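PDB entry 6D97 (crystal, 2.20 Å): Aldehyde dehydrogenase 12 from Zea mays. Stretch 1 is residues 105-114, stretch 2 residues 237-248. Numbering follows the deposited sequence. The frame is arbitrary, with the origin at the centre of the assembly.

Stretch 1 105-114: ERYLMYGDIS
Stretch 2 (237-248) LLHDCGLPAEDM

Stretch 1 is helical, with phi -58° to -77° and psi -17° to -46°, Arg-106 at -71/-28, Tyr-110 at -77/-23 and Ile-113 at -58/-46, and i to i+4 backbone bonds running from Met-109 N to Glu-105 O (3.1 Å) through Ser-114 N to Tyr-110 O (3.0 Å). Stretch 2 enters as the end of a helix and leaves as an irregular turn. The backbones come nearest at Ile-113 and Cys-241, whose CA atoms lie 5.4 Å apart. From there contacts run backward along stretch 1 as they run forward along stretch 2: Ile-113 meets Leu-238 and Cys-241 through Pro-244, Met-109 and Tyr-110 meet Pro-244, and Arg-106 meets Asp-247. The two stretches bury 358 Å² in all, both sides summed.

The helix of stretch 2 closes in a Schellman motif. Leu-243 N reaches back to Leu-238 O (2.9 Å) and Gly-242 N to His-239 O (3.1 Å), while Gly-242 takes phi/psi 113/3. Glycine suits this place twice over: an ideal CB would be jammed against the preceding carbonyl oxygen, and it would point toward stretch 1, 3.4 Å from Ile-113 CG1.

The space left open there receives the main bump, Ile-113, which has 94 Å² covered, the largest share of any residue here. Its CB points sideways, but chi1 m (-68°) and chi2 t (166°) bring its end nearer the turn. Ile-113 CD1 lies 3.4 Å from Gly-242 O, 3.7 Å from Leu-243 N and 4.1 Å from Pro-244 CD; Ile-113 CG1 is 3.6 Å from Cys-241 O. Ile-113 CG2 touches Leu-238 CD2 at 4.4 Å and Cys-241 CB at 4.5 Å. A branched aliphatic chain thus packs against the backbone and side chains of the helix end and the turn after it.

One helical turn earlier, the CA-to-CB bond of Met-109 points toward stretch 2, and the chain runs on through chi1 t and chi2 t before chi3 p (70°) turns its methyl. Met-109 CE rests 3.7 Å from Pro-244 CG. The proline, at phi/psi -64/141 with a C-gamma exo pucker, offers a compact apolar surface to this flexible chain.

Tyr-110 combines packing with polarity. Its CB points sideways, and chi1 m (-89°) with chi2 -79° brings the hydroxyl end nearer stretch 2. Leu-243, chi1 t (166°) and chi2 p (69°), places Leu-243 CD1 at the ring edge, 4.0 Å from Tyr-110 CE1 and 3.3 Å from Tyr-110 OH. Tyr-110 OH donates to Asp-247 OD2 at 2.7 Å, also near the ring plane.

Asp-247 is buried, its CB directed toward stretch 1 with chi1 m (-84°) and chi2 18°; Asp-247 N bonds to Pro-244 O at 3.1 Å. Burial of this carboxylate is compensated by the tyrosine hydroxyl and a salt bridge. The CA-to-CB bond of Arg-106 points toward stretch 2, and the chain bends through chi1 m (-78°), chi2 t (179°), chi3 p (50°) and chi4 86°, so that OD2 lies at the guanidinium edge, near its plane. Arg-106 NH2 donates to Asp-247 OD2 at 2.8 Å, and Arg-106 NH1 to the same OD2 at 3.0 Å; the bond from Arg-106 NH1 to Asp-247 OD1, at 3.4 Å, is weak. OD2 therefore accepts three bonds, while Arg-106 NE is satisfied elsewhere in the structure.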

# COMPACT_ATOMS: atom_id res chain seq x y z
N GLU A 105 -19.01 13.55 -3.22
CA GLU A 105 -19.64 13.25 -4.50
C GLU A 105 -18.90 13.91 -5.66
O GLU A 105 -19.09 13.50 -6.81
CB GLU A 105 -21.11 13.68 -4.49
CG GLU A 105 -21.36 15.19 -4.51
CD GLU A 105 -21.17 15.85 -3.14
OE1 GLU A 105 -21.03 15.12 -2.14
OE2 GLU A 105 -21.16 17.10 -3.08
N ARG A 106 -18.04 14.89 -5.38
CA ARG A 106 -17.24 15.51 -6.44
C ARG A 106 -16.16 14.56 -6.96
O ARG A 106 -15.76 14.68 -8.12
CB ARG A 106 -16.62 16.81 -5.95
CG ARG A 106 -17.59 17.98 -5.92
CD ARG A 106 -16.92 19.25 -5.40
NE ARG A 106 -15.66 19.54 -6.07
CZ ARG A 106 -15.55 20.22 -7.21
NH1 ARG A 106 -16.63 20.69 -7.82
NH2 ARG A 106 -14.35 20.44 -7.74
N TYR A 107 -15.68 13.64 -6.12
CA TYR A 107 -14.80 12.59 -6.62
C TYR A 107 -15.50 11.75 -7.68
O TYR A 107 -14.91 11.40 -8.71
CB TYR A 107 -14.34 11.68 -5.49
CG TYR A 107 -13.41 12.30 -4.47
CD1 TYR A 107 -12.11 12.65 -4.81
CD2 TYR A 107 -13.83 12.49 -3.16
CE1 TYR A 107 -11.26 13.19 -3.87
CE2 TYR A 107 -13.00 13.05 -2.22
CZ TYR A 107 -11.72 13.40 -2.58
OH TYR A 107 -10.87 13.94 -1.64
N LEU A 108 -16.78 11.42 -7.45
CA LEU A 108 -17.53 10.63 -8.41
C LEU A 108 -17.78 11.41 -9.69
O LEU A 108 -17.74 10.84 -10.79
CB LEU A 108 -18.86 10.19 -7.80
CG LEU A 108 -18.67 9.36 -6.54
CD1 LEU A 108 -19.99 8.75 -6.07
CD2 LEU A 108 -17.63 8.29 -6.80
N MET A 109 -18.05 12.72 -9.57
CA MET A 109 -18.28 13.56 -10.74
C MET A 109 -17.07 13.56 -11.66
O MET A 109 -17.22 13.50 -12.89
CB MET A 109 -18.61 14.98 -10.30
CG MET A 109 -18.85 15.96 -11.44
SD MET A 109 -19.11 17.63 -10.81
CE MET A 109 -17.47 18.06 -10.22
N TYR A 110 -15.88 13.62 -11.09
CA TYR A 110 -14.70 13.67 -11.95
C TYR A 110 -14.37 12.30 -12.52
O TYR A 110 -13.71 12.20 -13.56
CB TYR A 110 -13.52 14.25 -11.18
CG TYR A 110 -13.49 15.74 -11.32
CD1 TYR A 110 -12.98 16.33 -12.47
CD2 TYR A 110 -13.99 16.57 -10.33
CE1 TYR A 110 -12.95 17.69 -12.62
CE2 TYR A 110 -13.96 17.93 -10.47
CZ TYR A 110 -13.44 18.49 -11.62
OH TYR A 110 -13.42 19.85 -11.75
N GLY A 111 -14.82 11.23 -11.86
CA GLY A 111 -14.83 9.94 -12.52
C GLY A 111 -15.68 9.95 -13.77
O GLY A 111 -15.28 9.46 -14.82
N ASP A 112 -16.87 10.55 -13.67
CA ASP A 112 -17.77 10.63 -14.82
C ASP A 112 -17.24 11.57 -15.89
O ASP A 112 -17.31 11.25 -17.09
CB ASP A 112 -19.17 11.07 -14.38
CG ASP A 112 -19.92 9.97 -13.64
OD1 ASP A 112 -19.55 8.79 -13.79
OD2 ASP A 112 -20.88 10.30 -12.91
N ILE A 113 -16.72 12.73 -15.49
CA ILE A 113 -16.14 13.67 -16.45
C ILE A 113 -15.01 13.00 -17.22
O ILE A 113 -14.93 13.10 -18.45
CB ILE A 113 -15.66 14.94 -15.73
CG1 ILE A 113 -16.84 15.73 -15.20
CG2 ILE A 113 -14.81 15.79 -16.67
CD1 ILE A 113 -16.44 16.79 -14.20
N SER A 114 -14.13 12.30 -16.50
CA SER A 114 -13.00 11.64 -17.15
C SER A 114 -13.48 10.57 -18.13
O SER A 114 -12.86 10.35 -19.17
CB SER A 114 -12.08 11.03 -16.10
OG SER A 114 -11.60 12.03 -15.21
N LEU A 237 -13.95 20.97 -24.69
CA LEU A 237 -14.38 19.57 -24.63
C LEU A 237 -14.71 19.18 -23.19
O LEU A 237 -15.75 18.56 -22.93
CB LEU A 237 -13.29 18.67 -25.21
CG LEU A 237 -13.42 17.14 -25.29
CD1 LEU A 237 -12.34 16.61 -26.24
CD2 LEU A 237 -13.33 16.42 -23.93
N LEU A 238 -13.83 19.53 -22.25
CA LEU A 238 -14.05 19.15 -20.86
C LEU A 238 -15.33 19.76 -20.31
O LEU A 238 -16.05 19.12 -19.54
CB LEU A 238 -12.84 19.56 -20.01
CG LEU A 238 -11.59 18.69 -20.16
CD1 LEU A 238 -10.38 19.36 -19.52
CD2 LEU A 238 -11.83 17.32 -19.54
N HIS A 239 -15.62 21.01 -20.70
CA HIS A 239 -16.89 21.62 -20.30
C HIS A 239 -18.07 20.85 -20.86
O HIS A 239 -19.07 20.63 -20.16
CB HIS A 239 -16.93 23.08 -20.75
CG HIS A 239 -16.09 24.00 -19.92
ND1 HIS A 239 -15.44 25.08 -20.46
CD2 HIS A 239 -15.81 24.00 -18.60
CE1 HIS A 239 -14.78 25.72 -19.50
NE2 HIS A 239 -14.99 25.08 -18.36
N ASP A 240 -17.98 20.41 -22.12
CA ASP A 240 -19.02 19.57 -22.69
C ASP A 240 -19.14 18.23 -21.98
O ASP A 240 -20.21 17.62 -22.03
CB ASP A 240 -18.76 19.34 -24.18
CG ASP A 240 -19.10 20.55 -25.03
OD1 ASP A 240 -19.61 21.54 -24.46
OD2 ASP A 240 -18.85 20.52 -26.25
N CYS A 241 -18.08 17.77 -21.33
CA CYS A 241 -18.10 16.51 -20.60
C CYS A 241 -18.48 16.69 -19.13
O CYS A 241 -18.52 15.70 -18.40
CB CYS A 241 -16.75 15.81 -20.71
SG CYS A 241 -16.35 15.25 -22.38
N GLY A 242 -18.74 17.92 -18.69
CA GLY A 242 -19.27 18.15 -17.36
C GLY A 242 -18.34 18.87 -16.41
O GLY A 242 -18.70 19.04 -15.24
N LEU A 243 -17.15 19.28 -16.85
CA LEU A 243 -16.27 20.08 -16.02
C LEU A 243 -16.98 21.37 -15.61
O LEU A 243 -17.36 22.16 -16.49
CB LEU A 243 -14.97 20.42 -16.75
CG LEU A 243 -14.12 21.52 -16.10
CD1 LEU A 243 -13.52 21.06 -14.79
CD2 LEU A 243 -13.04 21.99 -17.07
N PRO A 244 -17.18 21.62 -14.32
CA PRO A 244 -17.94 22.81 -13.91
C PRO A 244 -17.22 24.09 -14.29
O PRO A 244 -15.99 24.19 -14.20
CB PRO A 244 -18.05 22.66 -12.39
CG PRO A 244 -17.89 21.20 -12.15
CD PRO A 244 -16.91 20.73 -13.18
N ALA A 245 -18.00 25.07 -14.74
CA ALA A 245 -17.44 26.35 -15.15
C ALA A 245 -16.58 26.97 -14.06
O ALA A 245 -15.52 27.55 -14.35
CB ALA A 245 -18.57 27.31 -15.54
N GLU A 246 -16.99 26.83 -12.80
CA GLU A 246 -16.32 27.53 -11.71
C GLU A 246 -15.12 26.78 -11.16
O GLU A 246 -14.45 27.31 -10.27
CB GLU A 246 -17.31 27.80 -10.58
N ASP A 247 -14.82 25.58 -11.66
CA ASP A 247 -13.79 24.75 -11.04
C ASP A 247 -12.38 25.10 -11.48
O ASP A 247 -11.43 24.75 -10.77
CB ASP A 247 -14.06 23.27 -11.33
CG ASP A 247 -15.06 22.66 -10.37
OD1 ASP A 247 -15.79 23.43 -9.71
OD2 ASP A 247 -15.10 21.41 -10.25
N MET A 248 -12.20 25.79 -12.60
CA MET A 248 -10.85 26.14 -13.03
C MET A 248 -10.86 27.42 -13.86
O MET A 248 -11.90 27.83 -14.39
CB MET A 248 -10.19 25.00 -13.82
CG MET A 248 -10.79 24.72 -15.19
SD MET A 248 -10.12 25.71 -16.55
CE MET A 248 -8.43 25.13 -16.62